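Local structure of prolyl oligopeptidase (Galerina marginata, 5N4B) at residues A[137-141]-A[142-146]; A[179-182]-A[183-187]; A[400-403]-A[404-408]; A[505-509]-A[510-514]; A[217-220]-A[221-224]. The protein cleaves peptide bonds after proline and joins peptide ends into macrocycles, a dual peptidase and macrocyclase activity used in making the amanitin toxins. The protein carries 1 engineered substitution. All coordinates share one frame; numbering follows the deposited sequence.

Interactions 1, 2, 3 and 5 belong to the beta-propeller, and interaction 4 to the hydrolase domain. Interactions 1 and 2 pack together with their centres about 13 Å apart: Val137 and Leu138 meet Leu181, and Val137 meets Val186. Interaction 3 touches interaction 4 across the domain boundary through Ala405 CB and Pro506 O, 3.6 Å apart, and both come near the bound peptide, at Ser407 and at Asp505 and Phe507. Interactions 1 and 5, about 14 Å apart at their nearest atoms, approach the charge relay: Gly145 lies about 10 Å, and the side chain of Tyr220 about 8 Å, from the side chain of His699. Interactions 3 and 5 lie on opposite sides of the chain's centre.

Interaction 1 of 5, residues A[137-141]-A[142-146]; sequences VLAAD and GSAGM
Asp141 and Ser143 each set the first atom beyond CB between the backbone N and the carbonyl carbon (chi1 60° and 66°), which turns the carboxylate and the hydroxyl toward one another. Asp141 OD1 then receives two donors from Ser143. OG gives a hydrogen bond of 2.7 Å to OD1 from its syn side, a little out of the carboxylate plane, whereas Ser143 N reaches OD1 at 3.0 Å from above that plane. The latter bond closes an Asx turn. Just upstream, Gly142 N bonds to Ala139 O at 3.0 Å and completes a type I beta turn. Glycine suits the site where the two turns overlap because phi is positive there (72°).

Next to the turns the contact is apolar. Ala144 CB, a small methyl, is 3.8 Å from the methylene Leu138 CB and equally 3.8 Å from the methyl Ala139 CB, while Leu138 CD1 extends to Met146 CB at 4.1 Å. A water accepts from Ala139 N at 2.9 Å and is placed to donate to Ala144 O, though it has other acceptors in reach.

The paired turns lead the chain into strand 144-151, the first of its propeller sheet, whose neighbour 157-164 is reached through backbone bonding between Gly145 and Ser163. Leu138 packs on Tyr160 and Val162 of that strand, on Phe133 of strand 129-133 and on Leu181 of the loop before helix 183-188.

Interaction 2 of 5, residues A[179-182]-A[183-187]; sequences SPLS and QASVA
Ser182 is still extended, with phi -147° and psi 169°, and from Gln183 onward the backbone turns helical, so Ser182 is the N-cap of helix 183-188 and Ser185 stands on its first turn. The two serines form a capping box. Ser182 OG accepts from Ser185 N at 2.9 Å; in return, Ser182 N donates to Ser185 OG, also at 2.9 Å. Both hydroxyls sit between their own backbone N and carbonyl carbon, a short reach that lets each side chain fold back on the other's main chain. Ser185 OG also lies 3.2 Å from Pro180 O, although the destination of its single proton is not settled.

Next along the chain, Val186 N bonds to Ser182 O at 3.0 Å, nearly along the C=O axis, giving the first regular helical bond. The same turn brings Val186 CG2 to Leu181 CD1 at 3.8 Å. This contact joins the residue before the N-cap to the fourth of the helix, the hydrophobic staple that often accompanies a capping box. Leu181 also bonds through its backbone to Phe132 and Asp134, tying the helix start to the edge of the preceding sheet.

Serine suits both cap sites, being small and able to donate as well as accept. One bond satisfies the amide of Ser185, which has no helical carbonyl four residues back; the other gives the amide of Ser182 a partner in the Ser185 hydroxyl.

Interaction 3 of 5, residues A[400-403]-A[404-408]; sequences PDFV and GAASI
The passage from one propeller blade to the next, between the last strand of one sheet (394-398) and the first of the following one (405-409), is where Phe402 folds over Gly404. With CG anti to the backbone N (chi1 168°), the ring swings forward along the chain and lies on the glycine. Gly404 N stands 3.5 Å above one ring face, offset toward the rim, and Phe402 CZ approaches Gly404 CA at 3.4 Å. Beyond it, Ala405 O meets the ring edge near its plane, 3.3 Å from Phe402 CZ. Ala406 CB approaches more loosely, 4.3 Å from Phe402 CE2, and Leu421 of strand 416-423 packs on both Phe402 and Ala406.

Glycine fits here for two reasons: its backbone angles, phi 162° and psi -146°, are hardly open to other residues, and its bare CA admits the ring. A water bridges the bend, donating to Phe402 O and accepting from Gly404 N, each at 3.0 Å.

Since the amide proton goes to the water, the nitrogen over the ring face makes a packing contact more than an N-H to pi bond. The carbonyl at the rim, by contrast, is consistent with a weak C-H...O attraction to the slightly positive aromatic edge.

Interaction 4 of 5, residues A[505-509]-A[510-514]; sequences DPFFS and PIILT
Ile512, on the first turn of helix 510-519, leans over Ser509, the N-cap residue just before this helix of the alpha/beta-hydrolase domain. Its CB lies 3.6 Å from Ser509 OG. CG1, turned beside the backbone N (chi1 -67°), comes closer, 3.4 Å from Ser509 OG. The terminal CD1 then rests 3.8 Å from Ser509 CB and reaches the Phe507 ring, with CZ 4.1 Å away; the two side chains cross at about a right angle. The isoleucine thus lies alongside the capping bond, in which Ile512 N donates to Ser509 OG at 3.1 Å, nearly straight. Serine places OG anti to its own N, from where it can receive this amide, while Ser509 O accepts from Leu513 N.

On another side Phe508 closes a hydrophobic staple: its CE1 meets Leu513 CD1 at 3.5 Å, joining the residue before the cap to the fourth of the helix. Its CE2 end packs on Pro510 CD. Proline suits the first helical position, where the missing N-H costs no helical bond.

Phe507 also touches an apolar side chain of the bound peptide, and Phe523 of strand 522-526 packs against both Phe507 and Ile512. Pro510 O takes two bonds from Thr514, one turn later, on opposite faces of its carbonyl plane, from N at 2.9 Å and from OG1 at 2.8 Å.

Interaction 5 of 5, residues A[217-220]-A[221-224]; sequences YQRY and PARE
Arg219 lays the edge of its guanidinium against the peptide that joins Pro221 to Ala222. NH2 stands 3.5 Å from Ala222 N and 4.0 Å from Pro221 C, both near the guanidinium plane; as both nitrogens are donors, this is packing and not a bond. Next along the chain, Tyr220 CB touches Pro221 CD at 3.4 Å, and the same proline carbon lies by the edge of the Tyr220 ring. Arg223 reaches back, its chain extended from CG to NE, and brings NH1 to 3.9 Å from Tyr220 CB.

What holds Arg219 there is a side-on grip on a single carbonyl. NE and NH2 donate to Tyr220 O at 3.0 and 2.9 Å, from the same face of the carbonyl plane, and the oxygen lies in the plane of the guanidinium. The bend at chi3 (-64°) brings the long side chain round to the carbonyl of the next residue, a reach and a pair of N-H groups that suit arginine. The grip fixes the rotation of the flat group and ties the side chain to the backbone just past the strand end. Proline, itself rigid, follows at once.

Farther out, Trp200 of strand 198-201 packs on both Arg219 and Ala222 and bonds through its backbone to Tyr220. Ile262 and Asp232 pack against the Tyr220 side chain, and Met236 pairs with Arg219 by backbone bonds. The arrangement belongs to a beta-propeller blade: strand 214-219, the second of four antiparallel strands, runs out into the long connection to strand 236-241, on the side of the propeller that approaches His699 of the charge relay.

Interaction 1 of 5, residues A[137-141]-A[142-146]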
loop_
_atom_site.group_PDB
_atom_site.type_symbol
_atom_site.label_atom_id
_atom_site.label_comp_id
_atom_site.label_asym_id
_atom_site.label_seq_id
_atom_site.Cartn_x
_atom_site.Cartn_y
_atom_site.Cartn_z
ATOM N N VAL A 137 2.454 22.622 7.590
ATOM C CA VAL A 137 2.218 24.036 7.315
ATOM C C VAL A 137 1.962 24.335 5.845
ATOM O O VAL A 137 1.853 25.502 5.465
ATOM C CB VAL A 137 3.318 24.926 7.890
ATOM C CG1 VAL A 137 3.513 24.655 9.366
ATOM C CG2 VAL A 137 4.577 24.752 7.171
ATOM N N LEU A 138 1.863 23.295 5.008
ATOM C CA LEU A 138 1.541 23.540 3.602
ATOM C C LEU A 138 0.205 24.276 3.464
ATOM O O LEU A 138 0.032 25.078 2.551
ATOM C CB LEU A 138 1.556 22.218 2.823
ATOM C CG LEU A 138 2.961 21.692 2.530
ATOM C CD1 LEU A 138 2.838 20.240 2.135
ATOM C CD2 LEU A 138 3.684 22.502 1.480
ATOM N N ALA A 139 -0.746 23.972 4.331
ATOM C CA ALA A 139 -1.982 24.743 4.481
ATOM C C ALA A 139 -2.307 24.855 5.964
ATOM O O ALA A 139 -2.337 23.844 6.671
ATOM C CB ALA A 139 -3.150 24.101 3.702
ATOM N N ALA A 140 -2.647 26.073 6.399
ATOM C CA ALA A 140 -3.018 26.318 7.792
ATOM C C ALA A 140 -4.188 25.459 8.243
ATOM O O ALA A 140 -4.282 25.120 9.431
ATOM C CB ALA A 140 -3.379 27.787 7.990
ATOM N N ASP A 141 -5.098 25.103 7.330
ATOM C CA ASP A 141 -6.279 24.333 7.714
ATOM C C ASP A 141 -6.116 22.829 7.550
ATOM O O ASP A 141 -7.104 22.093 7.692
ATOM C CB ASP A 141 -7.496 24.839 6.944
ATOM C CG ASP A 141 -7.351 24.710 5.443
ATOM O OD1 ASP A 141 -6.366 24.108 4.953
ATOM O OD2 ASP A 141 -8.221 25.254 4.744
ATOM N N GLY A 142 -4.898 22.362 7.276
ATOM C CA GLY A 142 -4.646 20.949 7.097
ATOM C C GLY A 142 -5.188 20.387 5.806
ATOM O O GLY A 142 -5.270 19.157 5.652
ATOM N N SER A 143 -5.568 21.234 4.868
ATOM C CA SER A 143 -6.129 20.738 3.625
ATOM C C SER A 143 -5.079 20.292 2.596
ATOM O O SER A 143 -5.482 19.861 1.516
ATOM C CB SER A 143 -7.072 21.763 2.999
ATOM O OG SER A 143 -6.387 22.898 2.590
ATOM N N ALA A 144 -3.789 20.363 2.893
ATOM C CA ALA A 144 -2.715 19.991 1.952
ATOM C C ALA A 144 -1.787 18.994 2.600
ATOM O O ALA A 144 -1.412 19.142 3.769
ATOM C CB ALA A 144 -1.856 21.164 1.580
ATOM N N GLY A 145 -1.416 17.983 1.854
ATOM C CA GLY A 145 -0.505 16.973 2.351
ATOM C C GLY A 145 0.617 16.746 1.377
ATOM O O GLY A 145 0.440 16.842 0.159
ATOM N N MET A 146 1.776 16.409 1.915
ATOM C CA MET A 146 2.911 16.013 1.110
ATOM C C MET A 146 2.811 14.516 0.908
ATOM O O MET A 146 2.780 13.755 1.876
ATOM C CB MET A 146 4.222 16.375 1.785
ATOM C CG MET A 146 5.423 16.020 0.907
ATOM S SD MET A 146 6.983 16.159 1.734
ATOM C CE MET A 146 6.942 14.686 2.742
HETATM O O HOH W 1 -1.369 21.323 5.302
#

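Interaction 2 of 5, residues A[179-182]-A[183-187]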
loop_
_atom_site.group_PDB
_atom_site.type_symbol
_atom_site.label_atom_id
_atom_site.label_comp_id
_atom_site.label_asym_id
_atom_site.label_seq_id
_atom_site.Cartn_x
_atom_site.Cartn_y
_atom_site.Cartn_z
ATOM N N SER A 179 16.578 26.339 2.644
ATOM C CA SER A 179 15.390 27.163 2.885
ATOM C C SER A 179 14.329 26.311 3.569
ATOM O O SER A 179 13.512 25.670 2.887
ATOM C CB SER A 179 14.868 27.754 1.580
ATOM O OG SER A 179 13.734 28.571 1.787
ATOM N N PRO A 180 14.302 26.279 4.893
ATOM C CA PRO A 180 13.317 25.445 5.583
ATOM C C PRO A 180 11.886 25.943 5.381
ATOM O O PRO A 180 11.626 27.106 5.038
ATOM C CB PRO A 180 13.728 25.514 7.056
ATOM C CG PRO A 180 14.781 26.475 7.161
ATOM C CD PRO A 180 15.253 26.920 5.814
ATOM N N LEU A 181 10.943 25.012 5.521
ATOM C CA LEU A 181 9.521 25.325 5.593
ATOM C C LEU A 181 9.087 24.889 6.980
ATOM O O LEU A 181 8.992 23.696 7.267
ATOM C CB LEU A 181 8.694 24.584 4.539
ATOM C CG LEU A 181 7.220 24.989 4.568
ATOM C CD1 LEU A 181 7.084 26.383 3.992
ATOM C CD2 LEU A 181 6.378 23.978 3.768
ATOM N N SER A 182 8.784 25.850 7.838
ATOM C CA SER A 182 8.404 25.584 9.217
ATOM C C SER A 182 7.403 26.637 9.643
ATOM O O SER A 182 7.182 27.618 8.948
ATOM C CB SER A 182 9.615 25.644 10.108
ATOM O OG SER A 182 10.078 27.014 10.143
ATOM N N GLN A 183 6.784 26.421 10.806
ATOM C CA GLN A 183 5.890 27.442 11.334
ATOM C C GLN A 183 6.620 28.773 11.487
ATOM O O GLN A 183 6.057 29.842 11.174
ATOM C CB GLN A 183 5.367 27.026 12.709
ATOM C CG GLN A 183 4.491 25.828 12.708
ATOM C CD GLN A 183 3.116 26.173 12.211
ATOM O OE1 GLN A 183 2.855 27.308 11.805
ATOM N NE2 GLN A 183 2.219 25.203 12.252
ATOM N N ALA A 184 7.884 28.719 11.925
ATOM C CA ALA A 184 8.657 29.948 12.090
ATOM C C ALA A 184 8.924 30.613 10.755
ATOM O O ALA A 184 8.733 31.825 10.592
ATOM C CB ALA A 184 9.967 29.676 12.824
ATOM N N SER A 185 9.326 29.833 9.756
ATOM C CA SER A 185 9.705 30.434 8.488
ATOM C C SER A 185 8.522 31.055 7.793
ATOM O O SER A 185 8.670 32.118 7.170
ATOM C CB SER A 185 10.394 29.403 7.581
ATOM O OG SER A 185 9.461 28.519 6.995
ATOM N N VAL A 186 7.338 30.441 7.875
ATOM C CA VAL A 186 6.139 30.998 7.262
ATOM C C VAL A 186 5.738 32.288 7.980
ATOM O O VAL A 186 5.288 33.249 7.347
ATOM C CB VAL A 186 4.999 29.960 7.262
ATOM C CG1 VAL A 186 3.722 30.569 6.796
ATOM C CG2 VAL A 186 5.346 28.726 6.389
ATOM N N ALA A 187 5.836 32.323 9.308
ATOM C CA ALA A 187 5.478 33.556 10.015
ATOM C C ALA A 187 6.432 34.690 9.663
ATOM O O ALA A 187 6.025 35.856 9.572
ATOM C CB ALA A 187 5.508 33.276 11.504
#

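Interaction 3 of 5, residues A[400-403]-A[404-408]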
loop_
_atom_site.group_PDB
_atom_site.type_symbol
_atom_site.label_atom_id
_atom_site.label_comp_id
_atom_site.label_asym_id
_atom_site.label_seq_id
_atom_site.Cartn_x
_atom_site.Cartn_y
_atom_site.Cartn_z
ATOM N N PRO A 400 20.209 -12.058 12.002
ATOM C CA PRO A 400 19.694 -13.401 11.791
ATOM C C PRO A 400 18.569 -13.833 12.703
ATOM O O PRO A 400 17.883 -14.799 12.355
ATOM C CB PRO A 400 20.936 -14.285 12.017
ATOM C CG PRO A 400 21.767 -13.471 12.884
ATOM C CD PRO A 400 21.600 -12.074 12.458
ATOM N N ASP A 401 18.359 -13.177 13.835
ATOM C CA ASP A 401 17.277 -13.547 14.750
ATOM C C ASP A 401 16.021 -12.713 14.562
ATOM O O ASP A 401 15.029 -12.933 15.266
ATOM C CB ASP A 401 17.741 -13.392 16.207
ATOM C CG ASP A 401 18.942 -14.234 16.530
ATOM O OD1 ASP A 401 18.935 -15.445 16.206
ATOM O OD2 ASP A 401 19.881 -13.659 17.115
ATOM N N PHE A 402 16.037 -11.761 13.636
ATOM C CA PHE A 402 14.893 -10.908 13.397
ATOM C C PHE A 402 13.792 -11.704 12.708
ATOM O O PHE A 402 14.034 -12.440 11.756
ATOM C CB PHE A 402 15.307 -9.728 12.494
ATOM C CG PHE A 402 14.143 -8.967 11.957
ATOM C CD1 PHE A 402 13.325 -8.267 12.816
ATOM C CD2 PHE A 402 13.806 -9.043 10.646
ATOM C CE1 PHE A 402 12.228 -7.616 12.344
ATOM C CE2 PHE A 402 12.714 -8.380 10.176
ATOM C CZ PHE A 402 11.927 -7.652 11.037
ATOM N N VAL A 403 12.560 -11.514 13.161
ATOM C CA VAL A 403 11.369 -12.132 12.584
ATOM C C VAL A 403 10.375 -11.046 12.208
ATOM O O VAL A 403 9.751 -10.415 13.073
ATOM C CB VAL A 403 10.732 -13.152 13.532
ATOM C CG1 VAL A 403 9.512 -13.805 12.885
ATOM C CG2 VAL A 403 11.717 -14.217 13.922
ATOM N N GLY A 404 10.206 -10.808 10.923
ATOM C CA GLY A 404 9.282 -9.796 10.487
ATOM C C GLY A 404 9.539 -9.382 9.056
ATOM O O GLY A 404 9.947 -10.198 8.218
ATOM N N ALA A 405 9.306 -8.112 8.785
ATOM C CA ALA A 405 9.478 -7.508 7.472
ATOM C C ALA A 405 10.632 -6.520 7.520
ATOM O O ALA A 405 10.805 -5.786 8.512
ATOM C CB ALA A 405 8.206 -6.775 7.022
ATOM N N ALA A 406 11.431 -6.492 6.460
ATOM C CA ALA A 406 12.628 -5.659 6.400
ATOM C C ALA A 406 12.698 -4.891 5.083
ATOM O O ALA A 406 12.222 -5.353 4.045
ATOM C CB ALA A 406 13.846 -6.510 6.511
ATOM N N SER A 407 13.291 -3.708 5.126
ATOM C CA SER A 407 13.616 -2.939 3.927
ATOM C C SER A 407 15.003 -2.325 4.057
ATOM O O SER A 407 15.506 -2.134 5.169
ATOM C CB SER A 407 12.679 -1.765 3.751
ATOM O OG SER A 407 11.348 -2.153 3.789
ATOM N N ILE A 408 15.636 -2.073 2.896
ATOM C CA ILE A 408 16.977 -1.493 2.831
ATOM C C ILE A 408 16.827 -0.045 2.448
ATOM O O ILE A 408 16.054 0.268 1.546
ATOM C CB ILE A 408 17.850 -2.203 1.790
ATOM C CG1 ILE A 408 17.837 -3.713 1.950
ATOM C CG2 ILE A 408 19.300 -1.665 1.857
ATOM C CD1 ILE A 408 18.277 -4.432 0.699
HETATM O O HOH W 2 12.140 -12.649 9.484
#

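Interaction 4 of 5, residues A[505-509]-A[510-514]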
loop_
_atom_site.group_PDB
_atom_site.type_symbol
_atom_site.label_atom_id
_atom_site.label_comp_id
_atom_site.label_asym_id
_atom_site.label_seq_id
_atom_site.Cartn_x
_atom_site.Cartn_y
_atom_site.Cartn_z
ATOM N N ASP A 505 2.411 -9.176 4.714
ATOM C CA ASP A 505 3.629 -9.223 5.528
ATOM C C ASP A 505 3.372 -8.848 6.993
ATOM O O ASP A 505 2.474 -8.050 7.293
ATOM C CB ASP A 505 4.631 -8.193 5.027
ATOM C CG ASP A 505 5.314 -8.561 3.758
ATOM O OD1 ASP A 505 5.397 -9.758 3.435
ATOM O OD2 ASP A 505 5.797 -7.615 3.106
ATOM N N PRO A 506 4.203 -9.317 7.917
ATOM C CA PRO A 506 4.159 -8.804 9.302
ATOM C C PRO A 506 4.262 -7.296 9.339
ATOM O O PRO A 506 4.940 -6.678 8.531
ATOM C CB PRO A 506 5.383 -9.448 9.954
ATOM C CG PRO A 506 5.622 -10.727 9.129
ATOM C CD PRO A 506 5.238 -10.337 7.720
ATOM N N PHE A 507 3.590 -6.705 10.319
ATOM C CA PHE A 507 3.573 -5.264 10.525
ATOM C C PHE A 507 3.244 -5.017 11.984
ATOM O O PHE A 507 2.650 -5.865 12.660
ATOM C CB PHE A 507 2.585 -4.576 9.586
ATOM C CG PHE A 507 1.155 -4.907 9.847
ATOM C CD1 PHE A 507 0.588 -6.012 9.331
ATOM C CD2 PHE A 507 0.361 -4.046 10.586
ATOM C CE1 PHE A 507 -0.756 -6.310 9.572
ATOM C CE2 PHE A 507 -0.996 -4.330 10.806
ATOM C CZ PHE A 507 -1.524 -5.466 10.304
ATOM N N PHE A 508 3.603 -3.829 12.460
ATOM C CA PHE A 508 3.329 -3.425 13.845
ATOM C C PHE A 508 2.115 -2.497 13.892
ATOM O O PHE A 508 2.097 -1.456 13.218
ATOM C CB PHE A 508 4.510 -2.704 14.477
ATOM C CG PHE A 508 4.323 -2.457 15.922
ATOM C CD1 PHE A 508 4.488 -3.474 16.837
ATOM C CD2 PHE A 508 3.996 -1.184 16.387
ATOM C CE1 PHE A 508 4.287 -3.239 18.193
ATOM C CE2 PHE A 508 3.783 -0.968 17.729
ATOM C CZ PHE A 508 3.930 -1.964 18.608
ATOM N N SER A 509 1.120 -2.859 14.694
ATOM C CA SER A 509 -0.040 -2.015 14.925
ATOM C C SER A 509 -0.318 -1.934 16.416
ATOM O O SER A 509 -0.776 -2.930 17.005
ATOM C CB SER A 509 -1.254 -2.606 14.237
ATOM O OG SER A 509 -2.426 -1.863 14.665
ATOM N N PRO A 510 -0.067 -0.802 17.077
ATOM C CA PRO A 510 -0.367 -0.720 18.508
ATOM C C PRO A 510 -1.845 -0.816 18.778
ATOM O O PRO A 510 -2.209 -1.310 19.840
ATOM C CB PRO A 510 0.219 0.643 18.931
ATOM C CG PRO A 510 0.220 1.432 17.625
ATOM C CD PRO A 510 0.574 0.413 16.556
ATOM N N ILE A 511 -2.699 -0.386 17.855
ATOM C CA ILE A 511 -4.132 -0.521 18.085
ATOM C C ILE A 511 -4.533 -1.990 18.104
ATOM O O ILE A 511 -5.317 -2.421 18.960
ATOM C CB ILE A 511 -4.904 0.303 17.050
ATOM C CG1 ILE A 511 -4.725 1.816 17.392
ATOM C CG2 ILE A 511 -6.365 -0.147 16.947
ATOM C CD1 ILE A 511 -5.528 2.777 16.549
ATOM N N ILE A 512 -4.076 -2.776 17.120
ATOM C CA ILE A 512 -4.416 -4.192 17.123
ATOM C C ILE A 512 -3.920 -4.840 18.402
ATOM O O ILE A 512 -4.671 -5.579 19.053
ATOM C CB ILE A 512 -3.912 -4.901 15.859
ATOM C CG1 ILE A 512 -4.707 -4.359 14.667
ATOM C CG2 ILE A 512 -4.096 -6.403 16.000
ATOM C CD1 ILE A 512 -4.224 -4.782 13.279
ATOM N N LEU A 513 -2.665 -4.608 18.797
ATOM C CA LEU A 513 -2.183 -5.242 20.025
ATOM C C LEU A 513 -3.010 -4.827 21.232
ATOM O O LEU A 513 -3.278 -5.630 22.117
ATOM C CB LEU A 513 -0.693 -4.942 20.260
ATOM C CG LEU A 513 0.239 -5.478 19.166
ATOM C CD1 LEU A 513 1.668 -5.181 19.554
ATOM C CD2 LEU A 513 0.057 -6.968 18.872
ATOM N N THR A 514 -3.414 -3.571 21.292
ATOM C CA THR A 514 -4.258 -3.118 22.393
ATOM C C THR A 514 -5.580 -3.876 22.400
ATOM O O THR A 514 -6.043 -4.307 23.458
ATOM C CB THR A 514 -4.473 -1.619 22.246
ATOM O OG1 THR A 514 -3.225 -0.949 22.402
ATOM C CG2 THR A 514 -5.401 -1.096 23.312
#

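Interaction 5 of 5, residues A[217-220]-A[221-224]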
loop_
_atom_site.group_PDB
_atom_site.type_symbol
_atom_site.label_atom_id
_atom_site.label_comp_id
_atom_site.label_asym_id
_atom_site.label_seq_id
_atom_site.Cartn_x
_atom_site.Cartn_y
_atom_site.Cartn_z
ATOM N N TYR A 217 9.272 12.778 -14.043
ATOM C CA TYR A 217 7.991 12.595 -13.372
ATOM C C TYR A 217 6.934 12.278 -14.424
ATOM O O TYR A 217 7.008 12.744 -15.564
ATOM C CB TYR A 217 7.617 13.859 -12.591
ATOM C CG TYR A 217 7.241 15.016 -13.472
ATOM C CD1 TYR A 217 8.206 15.786 -14.133
ATOM C CD2 TYR A 217 5.926 15.271 -13.732
ATOM C CE1 TYR A 217 7.840 16.795 -14.987
ATOM C CE2 TYR A 217 5.551 16.275 -14.607
ATOM C CZ TYR A 217 6.507 17.017 -15.248
ATOM O OH TYR A 217 6.123 18.019 -16.148
ATOM N N GLN A 218 5.933 11.497 -14.023
ATOM C CA GLN A 218 4.813 11.171 -14.894
ATOM C C GLN A 218 3.695 12.182 -14.694
ATOM O O GLN A 218 3.298 12.484 -13.561
ATOM C CB GLN A 218 4.294 9.776 -14.633
ATOM C CG GLN A 218 3.096 9.442 -15.536
ATOM C CD GLN A 218 2.784 7.987 -15.466
ATOM O OE1 GLN A 218 3.045 7.254 -16.407
ATOM N NE2 GLN A 218 2.292 7.523 -14.322
ATOM N N ARG A 219 3.173 12.689 -15.786
ATOM C CA ARG A 219 2.014 13.546 -15.677
ATOM C C ARG A 219 0.958 13.209 -16.719
ATOM O O ARG A 219 1.162 12.425 -17.645
ATOM C CB ARG A 219 2.353 15.005 -15.772
ATOM C CG ARG A 219 3.019 15.274 -17.088
ATOM C CD ARG A 219 2.834 16.682 -17.512
ATOM N NE ARG A 219 1.441 17.048 -17.768
ATOM C CZ ARG A 219 1.091 18.247 -18.186
ATOM N NH1 ARG A 219 2.028 19.173 -18.388
ATOM N NH2 ARG A 219 -0.184 18.493 -18.390
ATOM N N TYR A 220 -0.179 13.786 -16.515
ATOM C CA TYR A 220 -1.358 13.575 -17.327
ATOM C C TYR A 220 -1.779 14.847 -18.033
ATOM O O TYR A 220 -1.311 15.931 -17.672
ATOM C CB TYR A 220 -2.472 13.031 -16.457
ATOM C CG TYR A 220 -2.214 11.588 -16.115
ATOM C CD1 TYR A 220 -2.675 10.571 -16.949
ATOM C CD2 TYR A 220 -1.432 11.233 -15.028
ATOM C CE1 TYR A 220 -2.443 9.241 -16.667
ATOM C CE2 TYR A 220 -1.184 9.895 -14.760
ATOM C CZ TYR A 220 -1.690 8.924 -15.581
ATOM O OH TYR A 220 -1.409 7.587 -15.275
ATOM N N PRO A 221 -2.661 14.764 -19.027
ATOM C CA PRO A 221 -3.110 15.980 -19.694
ATOM C C PRO A 221 -3.814 16.893 -18.720
ATOM O O PRO A 221 -4.537 16.427 -17.826
ATOM C CB PRO A 221 -4.068 15.462 -20.766
ATOM C CG PRO A 221 -3.564 14.047 -21.056
ATOM C CD PRO A 221 -3.116 13.542 -19.710
ATOM N N ALA A 222 -3.594 18.199 -18.909
ATOM C CA ALA A 222 -4.323 19.183 -18.117
ATOM C C ALA A 222 -5.790 19.077 -18.477
ATOM O O ALA A 222 -6.135 18.775 -19.617
ATOM C CB ALA A 222 -3.803 20.594 -18.419
ATOM N N ARG A 223 -6.645 19.249 -17.478
ATOM C CA ARG A 223 -8.078 19.180 -17.689
ATOM C C ARG A 223 -8.700 20.381 -16.997
ATOM O O ARG A 223 -8.432 20.633 -15.815
ATOM C CB ARG A 223 -8.630 17.847 -17.138
ATOM C CG ARG A 223 -8.079 16.619 -17.923
ATOM C CD ARG A 223 -8.619 15.275 -17.421
ATOM N NE ARG A 223 -8.013 14.089 -18.053
ATOM C CZ ARG A 223 -6.909 13.461 -17.626
ATOM N NH1 ARG A 223 -6.246 13.926 -16.573
ATOM N NH2 ARG A 223 -6.460 12.362 -18.259
ATOM N N GLU A 224 -9.540 21.108 -17.730
ATOM C CA GLU A 224 -10.360 22.111 -17.074
ATOM C C GLU A 224 -11.448 21.421 -16.244
ATOM O O GLU A 224 -11.728 20.226 -16.415
ATOM C CB GLU A 224 -11.000 23.028 -18.118
ATOM C CG GLU A 224 -9.976 23.790 -18.993
ATOM C CD GLU A 224 -9.276 24.935 -18.244
ATOM O OE1 GLU A 224 -9.925 25.634 -17.424
ATOM O OE2 GLU A 224 -8.065 25.139 -18.484
#